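Local coordinates for uncharacterized protein (Bacteroides ovatus, PDB 4ID2) that is of unknown function but belongs to the DUF4738 family and folds into a beta-barrel-like structure, at residues S34-K39 with I111-T116; S47-T52 with I73-T78; I121-S126 with I140-D145. One frame throughout, in Å; residues are numbered along the deposited sequence.

Contact 1 of 3, residues S34-K39 with I111-T116; sequences SETDFK and IVYDKT
Between the two strands the best-held polar atom is Lys39 O, gripped by a single water that donates to it at 3.2 Å and also lies 3.1 Å from Tyr113 OH. This water is the polar tie between strands 34-39 and 111-116; the rest is side-chain packing. Tyr113 carries the packing: with CG anti to its backbone N the ring reaches across to strand 34-39. Phe38 takes the crowded position between its own N and carbonyl carbon (chi1 61°), which lays its ring over that of Tyr113. The two form an offset stack, centroids 4.1 Å apart and planes at 18°. Tyr113 CE1 sits over the centre of the Phe38 ring, whereas Phe38 CD2 falls toward the rim of the tyrosine, 3.5 Å from CE1. Thr36 CG2, anti to its backbone N, comes obliquely to Tyr113 CD2 at 3.8 Å. At the far end Thr116 CG2 lies 4.1 Å from Phe38 CD1. Tyr45 meets the Phe38 ring almost in parallel. Residues 34-38 also pair in an antiparallel ladder with a strand of the second subunit, so the sheet runs on across the interface. The strand axes, 8.5 Å apart and 17° from parallel, are too far apart for backbone pairing: this is face-to-face packing of two sheets through side chains that meet between them, as fits a beta-barrel-like fold.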
loop_
_atom_site.group_PDB
_atom_site.type_symbol
_atom_site.label_atom_id
_atom_site.label_comp_id
_atom_site.label_asym_id
_atom_site.label_seq_id
_atom_site.Cartn_x
_atom_site.Cartn_y
_atom_site.Cartn_z
ATOM N N SER A 34 -13.766 -19.230 -14.199
ATOM C CA SER A 34 -14.152 -19.791 -12.899
ATOM C C SER A 34 -15.608 -19.484 -12.586
ATOM O O SER A 34 -16.144 -18.475 -13.039
ATOM C CB SER A 34 -13.252 -19.302 -11.768
ATOM O OG SER A 34 -13.309 -17.899 -11.609
ATOM N N GLU A 35 -16.241 -20.400 -11.852
ATOM C CA GLU A 35 -17.644 -20.340 -11.444
ATOM C C GLU A 35 -17.663 -20.341 -9.917
ATOM O O GLU A 35 -17.048 -21.219 -9.321
ATOM C CB GLU A 35 -18.411 -21.545 -12.055
ATOM C CG GLU A 35 -19.736 -21.934 -11.407
ATOM C CD GLU A 35 -20.931 -21.025 -11.612
ATOM O OE1 GLU A 35 -20.752 -19.891 -12.107
ATOM O OE2 GLU A 35 -22.057 -21.451 -11.265
ATOM N N THR A 36 -18.345 -19.368 -9.289
ATOM C CA THR A 36 -18.415 -19.256 -7.832
ATOM C C THR A 36 -19.859 -19.237 -7.355
ATOM O O THR A 36 -20.668 -18.473 -7.877
ATOM C CB THR A 36 -17.688 -17.992 -7.345
ATOM O OG1 THR A 36 -16.380 -17.972 -7.908
ATOM C CG2 THR A 36 -17.570 -17.932 -5.829
ATOM N N ASP A 37 -20.162 -20.051 -6.345
ATOM C CA ASP A 37 -21.474 -20.127 -5.720
ATOM C C ASP A 37 -21.369 -19.574 -4.308
ATOM O O ASP A 37 -20.469 -19.964 -3.557
ATOM C CB ASP A 37 -21.992 -21.577 -5.698
ATOM C CG ASP A 37 -22.313 -22.160 -7.062
ATOM O OD1 ASP A 37 -22.392 -21.384 -8.039
ATOM O OD2 ASP A 37 -22.481 -23.394 -7.153
ATOM N N PHE A 38 -22.269 -18.650 -3.954
ATOM C CA PHE A 38 -22.290 -18.037 -2.633
ATOM C C PHE A 38 -23.689 -17.537 -2.304
ATOM O O PHE A 38 -24.546 -17.463 -3.189
ATOM C CB PHE A 38 -21.283 -16.881 -2.569
ATOM C CG PHE A 38 -21.574 -15.769 -3.547
ATOM C CD1 PHE A 38 -22.397 -14.709 -3.194
ATOM C CD2 PHE A 38 -21.040 -15.789 -4.827
ATOM C CE1 PHE A 38 -22.685 -13.702 -4.104
ATOM C CE2 PHE A 38 -21.338 -14.786 -5.738
ATOM C CZ PHE A 38 -22.153 -13.746 -5.372
ATOM N N LYS A 39 -23.905 -17.180 -1.037
ATOM C CA LYS A 39 -25.174 -16.639 -0.552
ATOM C C LYS A 39 -25.011 -15.161 -0.241
ATOM O O LYS A 39 -23.952 -14.747 0.233
ATOM C CB LYS A 39 -25.650 -17.388 0.702
ATOM C CG LYS A 39 -26.362 -18.691 0.401
ATOM C CD LYS A 39 -26.755 -19.410 1.681
ATOM C CE LYS A 39 -27.335 -20.778 1.418
ATOM N NZ LYS A 39 -27.456 -21.577 2.668
ATOM N N ILE A 111 -10.915 -10.518 -12.571
ATOM C CA ILE A 111 -12.057 -10.077 -11.763
ATOM C C ILE A 111 -12.453 -11.322 -10.979
ATOM O O ILE A 111 -12.702 -12.369 -11.583
ATOM C CB ILE A 111 -13.207 -9.447 -12.605
ATOM C CG1 ILE A 111 -12.745 -8.100 -13.234
ATOM C CG2 ILE A 111 -14.441 -9.230 -11.724
ATOM C CD1 ILE A 111 -13.661 -7.496 -14.332
ATOM N N VAL A 112 -12.422 -11.224 -9.647
ATOM C CA VAL A 112 -12.550 -12.348 -8.726
ATOM C C VAL A 112 -13.590 -12.093 -7.639
ATOM O O VAL A 112 -13.445 -11.098 -6.941
ATOM C CB VAL A 112 -11.126 -12.489 -8.082
ATOM C CG1 VAL A 112 -11.134 -13.358 -6.825
ATOM C CG2 VAL A 112 -10.099 -12.978 -9.100
ATOM N N TYR A 113 -14.547 -13.033 -7.391
ATOM C CA TYR A 113 -15.466 -12.883 -6.259
ATOM C C TYR A 113 -14.618 -12.740 -4.997
ATOM O O TYR A 113 -13.716 -13.555 -4.787
ATOM C CB TYR A 113 -16.419 -14.096 -6.137
ATOM C CG TYR A 113 -17.199 -14.104 -4.837
ATOM C CD1 TYR A 113 -18.300 -13.275 -4.658
ATOM C CD2 TYR A 113 -16.779 -14.868 -3.754
ATOM C CE1 TYR A 113 -18.992 -13.242 -3.451
ATOM C CE2 TYR A 113 -17.456 -14.833 -2.536
ATOM C CZ TYR A 113 -18.565 -14.019 -2.390
ATOM O OH TYR A 113 -19.272 -13.969 -1.213
ATOM N N ASP A 114 -14.869 -11.700 -4.196
ATOM C CA ASP A 114 -14.107 -11.452 -2.985
ATOM C C ASP A 114 -14.965 -11.715 -1.757
ATOM O O ASP A 114 -14.654 -12.614 -0.987
ATOM C CB ASP A 114 -13.548 -10.017 -2.973
ATOM C CG ASP A 114 -12.645 -9.748 -1.787
ATOM O OD1 ASP A 114 -11.537 -10.320 -1.743
ATOM O OD2 ASP A 114 -13.056 -8.987 -0.892
ATOM N N LYS A 115 -16.026 -10.937 -1.562
ATOM C CA LYS A 115 -16.884 -11.080 -0.386
ATOM C C LYS A 115 -18.218 -10.385 -0.593
ATOM O O LYS A 115 -18.426 -9.741 -1.622
ATOM C CB LYS A 115 -16.175 -10.469 0.852
ATOM C CG LYS A 115 -15.980 -8.945 0.788
ATOM C CD LYS A 115 -14.969 -8.467 1.819
ATOM C CE LYS A 115 -14.782 -6.968 1.821
ATOM N NZ LYS A 115 -13.702 -6.546 2.756
ATOM N N THR A 116 -19.110 -10.514 0.395
ATOM C CA THR A 116 -20.395 -9.821 0.438
ATOM C C THR A 116 -20.350 -8.830 1.588
ATOM O O THR A 116 -19.828 -9.159 2.651
ATOM C CB THR A 116 -21.559 -10.793 0.603
ATOM O OG1 THR A 116 -21.326 -11.648 1.719
ATOM C CG2 THR A 116 -21.829 -11.598 -0.649
HETATM O O HOH W 1 -20.859 -15.297 1.035
#

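Contact 2 of 3, residues S47-T52 with I73-T78; sequences SLVSRT and IVLHLT
This is an antiparallel pairing of neighbouring strands, 47-52 and 73-78, inside the mixed sheet, where strand 43-53 runs between 33-40 and 67-79. Four backbone hydrogen bonds hold it, two at each of the hydrogen-bonded pairs Leu48-His76 and Ser50-Val74. The straightest is Leu48 N to His76 O, 2.9 Å and 177° at the hydrogen, although the donor stands above the carbonyl plane. His76 N returns a bond nearly along the C=O axis of Leu48. Val74 O is gripped twice, by Ser50 N and by a water that donates to it at 2.7 Å and also bonds Ser50 OG.

Ser47, Val49, Arg51, Ile73, Leu75 and Leu77 share one face; Leu48, Ser50, Val74 and His76 share the opposite one. Val49 CG1 and Ile73 CG2, each anti to its own backbone N, meet at 3.3 Å, tighter than usual van der Waals contact, although Val49 was modelled in two conformers. The other branch of Ile73, CG1, turns to the aliphatic stem of Arg51 and lies 3.6 Å from its CG. Beyond that stem the arginine bends at chi3 (75°), and its guanidinium bonds the carbonyl oxygens of Glu109 and Gln30. An alanine at Ile73 would remove both branches and would probably leave Val49 CG1 and the Arg51 stem less well packed. Leu75 CD1 bridges Val49 CG2, at 3.8 Å, and Ser47 OG, at 3.5 Å.

Ser47 OG, anti to its backbone N (chi1 177°), has its polar partner in Tyr123 OH, whereas His76 NE2, across the sheet, bonds Thr83 OG1. The chemistry is divided: an inward face mostly of hydrocarbon, its buried serine hydroxyl satisfied by a tyrosine, and a more polar, partly exposed face that takes up water.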
loop_
_atom_site.group_PDB
_atom_site.type_symbol
_atom_site.label_atom_id
_atom_site.label_comp_id
_atom_site.label_asym_id
_atom_site.label_seq_id
_atom_site.Cartn_x
_atom_site.Cartn_y
_atom_site.Cartn_z
ATOM N N SER A 47 -21.893 -17.119 -9.930
ATOM C CA SER A 47 -21.086 -16.105 -10.602
ATOM C C SER A 47 -20.110 -16.757 -11.547
ATOM O O SER A 47 -19.228 -17.475 -11.090
ATOM C CB SER A 47 -20.338 -15.271 -9.570
ATOM O OG SER A 47 -19.496 -14.310 -10.181
ATOM N N LEU A 48 -20.253 -16.522 -12.854
ATOM C CA LEU A 48 -19.338 -17.065 -13.855
ATOM C C LEU A 48 -18.491 -15.922 -14.385
ATOM O O LEU A 48 -19.053 -14.901 -14.795
ATOM C CB LEU A 48 -20.122 -17.749 -14.990
ATOM C CG LEU A 48 -19.282 -18.331 -16.144
ATOM C CD1 LEU A 48 -18.450 -19.525 -15.686
ATOM C CD2 LEU A 48 -20.169 -18.730 -17.318
ATOM N N VAL A 49 -17.153 -16.080 -14.360
ATOM C CA VAL A 49 -16.229 -15.072 -14.871
ATOM C C VAL A 49 -15.357 -15.725 -15.935
ATOM O O VAL A 49 -14.832 -16.806 -15.704
ATOM C CB VAL A 49 -15.382 -14.411 -13.763
ATOM C CG1 VAL A 49 -14.505 -13.319 -14.356
ATOM C CG2 VAL A 49 -16.274 -13.815 -12.684
ATOM N N SER A 50 -15.232 -15.086 -17.114
ATOM C CA SER A 50 -14.450 -15.622 -18.228
ATOM C C SER A 50 -13.536 -14.573 -18.803
ATOM O O SER A 50 -14.028 -13.584 -19.341
ATOM C CB SER A 50 -15.372 -16.127 -19.337
ATOM O OG SER A 50 -16.249 -17.135 -18.868
ATOM N N ARG A 51 -12.209 -14.794 -18.727
ATOM C CA ARG A 51 -11.236 -13.889 -19.323
ATOM C C ARG A 51 -10.787 -14.460 -20.648
ATOM O O ARG A 51 -10.466 -15.643 -20.725
ATOM C CB ARG A 51 -10.034 -13.689 -18.411
ATOM C CG ARG A 51 -9.095 -12.571 -18.862
ATOM C CD ARG A 51 -7.849 -12.574 -18.017
ATOM N NE ARG A 51 -6.967 -13.672 -18.405
ATOM C CZ ARG A 51 -5.983 -14.173 -17.661
ATOM N NH1 ARG A 51 -5.259 -15.187 -18.107
ATOM N NH2 ARG A 51 -5.713 -13.660 -16.462
ATOM N N THR A 52 -10.794 -13.640 -21.695
ATOM C CA THR A 52 -10.316 -14.049 -23.006
ATOM C C THR A 52 -9.557 -12.894 -23.621
ATOM O O THR A 52 -9.857 -11.734 -23.306
ATOM C CB THR A 52 -11.467 -14.499 -23.930
ATOM O OG1 THR A 52 -12.377 -13.411 -24.106
ATOM C CG2 THR A 52 -12.199 -15.739 -23.413
ATOM N N ILE A 73 -13.229 -9.329 -19.838
ATOM C CA ILE A 73 -13.694 -10.260 -18.820
ATOM C C ILE A 73 -15.209 -10.217 -18.786
ATOM O O ILE A 73 -15.766 -9.181 -18.448
ATOM C CB ILE A 73 -13.066 -9.986 -17.424
ATOM C CG1 ILE A 73 -11.558 -10.325 -17.452
ATOM C CG2 ILE A 73 -13.766 -10.837 -16.366
ATOM C CD1 ILE A 73 -10.796 -10.084 -16.207
ATOM N N VAL A 74 -15.878 -11.333 -19.107
ATOM C CA VAL A 74 -17.334 -11.403 -19.035
ATOM C C VAL A 74 -17.696 -11.879 -17.631
ATOM O O VAL A 74 -17.278 -12.965 -17.246
ATOM C CB VAL A 74 -17.938 -12.318 -20.125
ATOM C CG1 VAL A 74 -19.460 -12.427 -19.968
ATOM C CG2 VAL A 74 -17.580 -11.813 -21.524
ATOM N N LEU A 75 -18.457 -11.075 -16.876
ATOM C CA LEU A 75 -18.933 -11.426 -15.543
ATOM C C LEU A 75 -20.435 -11.661 -15.652
ATOM O O LEU A 75 -21.165 -10.728 -15.955
ATOM C CB LEU A 75 -18.583 -10.315 -14.524
ATOM C CG LEU A 75 -19.328 -10.287 -13.165
ATOM C CD1 LEU A 75 -19.311 -11.616 -12.454
ATOM C CD2 LEU A 75 -18.699 -9.266 -12.223
ATOM N N HIS A 76 -20.885 -12.922 -15.489
ATOM C CA HIS A 76 -22.304 -13.288 -15.533
ATOM C C HIS A 76 -22.758 -13.706 -14.129
ATOM O O HIS A 76 -22.439 -14.804 -13.669
ATOM C CB HIS A 76 -22.578 -14.404 -16.554
ATOM C CG HIS A 76 -24.030 -14.559 -16.911
ATOM N ND1 HIS A 76 -24.435 -15.436 -17.895
ATOM C CD2 HIS A 76 -25.126 -13.922 -16.427
ATOM C CE1 HIS A 76 -25.752 -15.319 -17.975
ATOM N NE2 HIS A 76 -26.211 -14.413 -17.118
ATOM N N LEU A 77 -23.480 -12.812 -13.446
ATOM C CA LEU A 77 -23.999 -13.044 -12.098
ATOM C C LEU A 77 -25.482 -13.381 -12.169
ATOM O O LEU A 77 -26.240 -12.602 -12.735
ATOM C CB LEU A 77 -23.779 -11.784 -11.240
ATOM C CG LEU A 77 -24.246 -11.854 -9.785
ATOM C CD1 LEU A 77 -23.538 -12.973 -9.039
ATOM C CD2 LEU A 77 -24.039 -10.520 -9.089
ATOM N N THR A 78 -25.903 -14.517 -11.580
ATOM C CA THR A 78 -27.312 -14.924 -11.594
ATOM C C THR A 78 -27.793 -15.274 -10.195
ATOM O O THR A 78 -26.992 -15.622 -9.340
ATOM C CB THR A 78 -27.536 -16.111 -12.544
ATOM O OG1 THR A 78 -26.823 -17.240 -12.061
ATOM C CG2 THR A 78 -27.094 -15.820 -13.961
HETATM O O HOH W 2 -18.717 -15.190 -17.953
#

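Contact 3 of 3, residues I121-S126 with I140-D145; sequences IVYAAS and ITITAD
Tyr123 leaves strand 121-126 with CG anti to its carbonyl carbon (chi1 -74°), which sends the ring along the neighbouring segment 140-145. Its CB lies 4.1 Å from Ile140 CB, the two residues being a directly facing hydrogen-bonded pair. Further out, CD1 lies 4.0 Å from Ile140 O, which sits at the ring edge in its plane. Ile142 CD1 approaches CD1 and CE1 obliquely, coming to 3.8 Å from CE1. At the tip, OH bonds Ser47 OG of the opposing sheet, while Leu75 and Leu77 pack on the side chain.

The backbone beneath is regular. Ile140 O accepts Tyr123 N at 2.8 Å, nearly along its C=O axis, and Ile140 N returns a bond to Tyr123 O. Ile121 and Ile142 exchange a second pair of bonds; in one of them Ile121 N reaches Ile142 O at 2.7 Å from above the carbonyl plane. Between these pairs, on the other face, Val122 and Thr141 lie side by side pointing the same way, with Val122 CG2 3.9 Å from Thr141 OG1; that hydroxyl bonds Gln151 NE2 on the next strand. Ile140 CD1 extends past its paired tyrosine to Ala125 CB, 4.0 Å away. Where the strand ends, Thr143 OG1 donates to Asp145 OD1.

The contact joins the two strands of a beta hairpin. Its four backbone bonds satisfy the buried amides of Ile121, Tyr123, Ile140 and Ile142. Ile142 CD1 lies against the tyrosine ring and Ile140 against its CB, and the hydroxyl, the one polar atom of the side chain, finds a hydroxyl partner across the interior.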
loop_
_atom_site.group_PDB
_atom_site.type_symbol
_atom_site.label_atom_id
_atom_site.label_comp_id
_atom_site.label_asym_id
_atom_site.label_seq_id
_atom_site.Cartn_x
_atom_site.Cartn_y
_atom_site.Cartn_z
ATOM N N ILE A 121 -22.289 -7.226 -3.354
ATOM C CA ILE A 121 -21.362 -8.304 -3.673
ATOM C C ILE A 121 -20.092 -7.646 -4.179
ATOM O O ILE A 121 -20.149 -6.955 -5.189
ATOM C CB ILE A 121 -22.004 -9.247 -4.730
ATOM C CG1 ILE A 121 -23.333 -9.836 -4.204
ATOM C CG2 ILE A 121 -21.033 -10.367 -5.134
ATOM C CD1 ILE A 121 -24.237 -10.329 -5.249
ATOM N N VAL A 122 -18.953 -7.863 -3.506
ATOM C CA VAL A 122 -17.687 -7.232 -3.873
ATOM C C VAL A 122 -16.797 -8.201 -4.640
ATOM O O VAL A 122 -16.593 -9.335 -4.208
ATOM C CB VAL A 122 -16.958 -6.690 -2.623
ATOM C CG1 VAL A 122 -15.631 -6.029 -3.002
ATOM C CG2 VAL A 122 -17.849 -5.708 -1.870
ATOM N N TYR A 123 -16.234 -7.718 -5.759
ATOM C CA TYR A 123 -15.287 -8.450 -6.594
ATOM C C TYR A 123 -13.951 -7.763 -6.541
ATOM O O TYR A 123 -13.904 -6.540 -6.606
ATOM C CB TYR A 123 -15.744 -8.509 -8.055
ATOM C CG TYR A 123 -16.895 -9.455 -8.305
ATOM C CD1 TYR A 123 -18.198 -9.098 -7.983
ATOM C CD2 TYR A 123 -16.685 -10.700 -8.886
ATOM C CE1 TYR A 123 -19.257 -9.985 -8.173
ATOM C CE2 TYR A 123 -17.737 -11.590 -9.086
ATOM C CZ TYR A 123 -19.026 -11.216 -8.754
ATOM O OH TYR A 123 -20.068 -12.084 -8.958
ATOM N N ALA A 124 -12.866 -8.526 -6.437
ATOM C CA ALA A 124 -11.528 -7.959 -6.493
ATOM C C ALA A 124 -11.169 -7.909 -7.953
ATOM O O ALA A 124 -11.440 -8.875 -8.666
ATOM C CB ALA A 124 -10.542 -8.817 -5.708
ATOM N N ALA A 125 -10.670 -6.773 -8.428
ATOM C CA ALA A 125 -10.302 -6.597 -9.831
ATOM C C ALA A 125 -8.864 -6.128 -9.926
ATOM O O ALA A 125 -8.375 -5.459 -9.014
ATOM C CB ALA A 125 -11.230 -5.596 -10.493
ATOM N N SER A 126 -8.172 -6.494 -11.005
ATOM C CA SER A 126 -6.797 -6.056 -11.170
ATOM C C SER A 126 -6.409 -5.853 -12.628
ATOM O O SER A 126 -6.845 -6.597 -13.506
ATOM C CB SER A 126 -5.834 -7.058 -10.535
ATOM O OG SER A 126 -6.019 -8.366 -11.053
ATOM N N ILE A 140 -15.096 -4.019 -7.724
ATOM C CA ILE A 140 -16.418 -3.881 -8.351
ATOM C C ILE A 140 -17.433 -4.295 -7.307
ATOM O O ILE A 140 -17.326 -5.409 -6.793
ATOM C CB ILE A 140 -16.563 -4.766 -9.626
ATOM C CG1 ILE A 140 -15.432 -4.543 -10.652
ATOM C CG2 ILE A 140 -17.938 -4.595 -10.287
ATOM C CD1 ILE A 140 -15.139 -5.784 -11.429
ATOM N N THR A 141 -18.404 -3.435 -6.987
ATOM C CA THR A 141 -19.452 -3.771 -6.018
ATOM C C THR A 141 -20.767 -3.851 -6.776
ATOM O O THR A 141 -21.106 -2.904 -7.480
ATOM C CB THR A 141 -19.484 -2.758 -4.872
ATOM O OG1 THR A 141 -18.181 -2.698 -4.290
ATOM C CG2 THR A 141 -20.513 -3.116 -3.797
ATOM N N ILE A 142 -21.492 -4.981 -6.664
ATOM C CA ILE A 142 -22.773 -5.173 -7.350
ATOM C C ILE A 142 -23.856 -5.369 -6.299
ATOM O O ILE A 142 -23.715 -6.241 -5.438
ATOM C CB ILE A 142 -22.715 -6.359 -8.344
ATOM C CG1 ILE A 142 -21.654 -6.110 -9.429
ATOM C CG2 ILE A 142 -24.097 -6.583 -8.993
ATOM C CD1 ILE A 142 -21.135 -7.355 -10.095
ATOM N N THR A 143 -24.946 -4.575 -6.367
ATOM C CA THR A 143 -26.043 -4.702 -5.401
ATOM C C THR A 143 -26.947 -5.852 -5.815
ATOM O O THR A 143 -26.809 -6.371 -6.919
ATOM C CB THR A 143 -26.841 -3.396 -5.288
ATOM O OG1 THR A 143 -27.499 -3.142 -6.530
ATOM C CG2 THR A 143 -25.975 -2.205 -4.888
ATOM N N ALA A 144 -27.890 -6.232 -4.946
ATOM C CA ALA A 144 -28.827 -7.314 -5.243
ATOM C C ALA A 144 -29.721 -6.987 -6.455
ATOM O O ALA A 144 -30.080 -7.904 -7.200
ATOM C CB ALA A 144 -29.687 -7.615 -4.026
ATOM N N ASP A 145 -30.030 -5.685 -6.688
ATOM C CA ASP A 145 -30.833 -5.264 -7.842
ATOM C C ASP A 145 -29.941 -4.880 -9.067
ATOM O O ASP A 145 -30.421 -4.211 -9.973
ATOM C CB ASP A 145 -31.803 -4.116 -7.471
ATOM C CG ASP A 145 -31.160 -2.784 -7.146
ATOM O OD1 ASP A 145 -30.064 -2.785 -6.545
ATOM O OD2 ASP A 145 -31.788 -1.737 -7.433
#

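Overall arrangement
Contacts 2 and 3 each pair strands within one sheet; contact 1 spans the two sheets, each of its strands lying beside one strand of another contact. Strand 34-39 bonds 47-52, with Thr36 O 2.7 Å from Ser47 N, and 111-116 bonds 121-126, with Val112 O 2.7 Å from Ala124 N. Across the interior, contacts 2 and 3 meet through Ser47 OG and Tyr123 OH, 2.6 Å apart, and through Leu75 CD2 and Ile142 CD1 at 3.8 Å. Ile111 CG2 touches Ile140 CD1 at 3.5 Å. Centres lie about 9 to 12 Å apart, and side chains of all three meet between the sheets. Along the chain, contact 2 is nested within contact 1, and contact 3 follows.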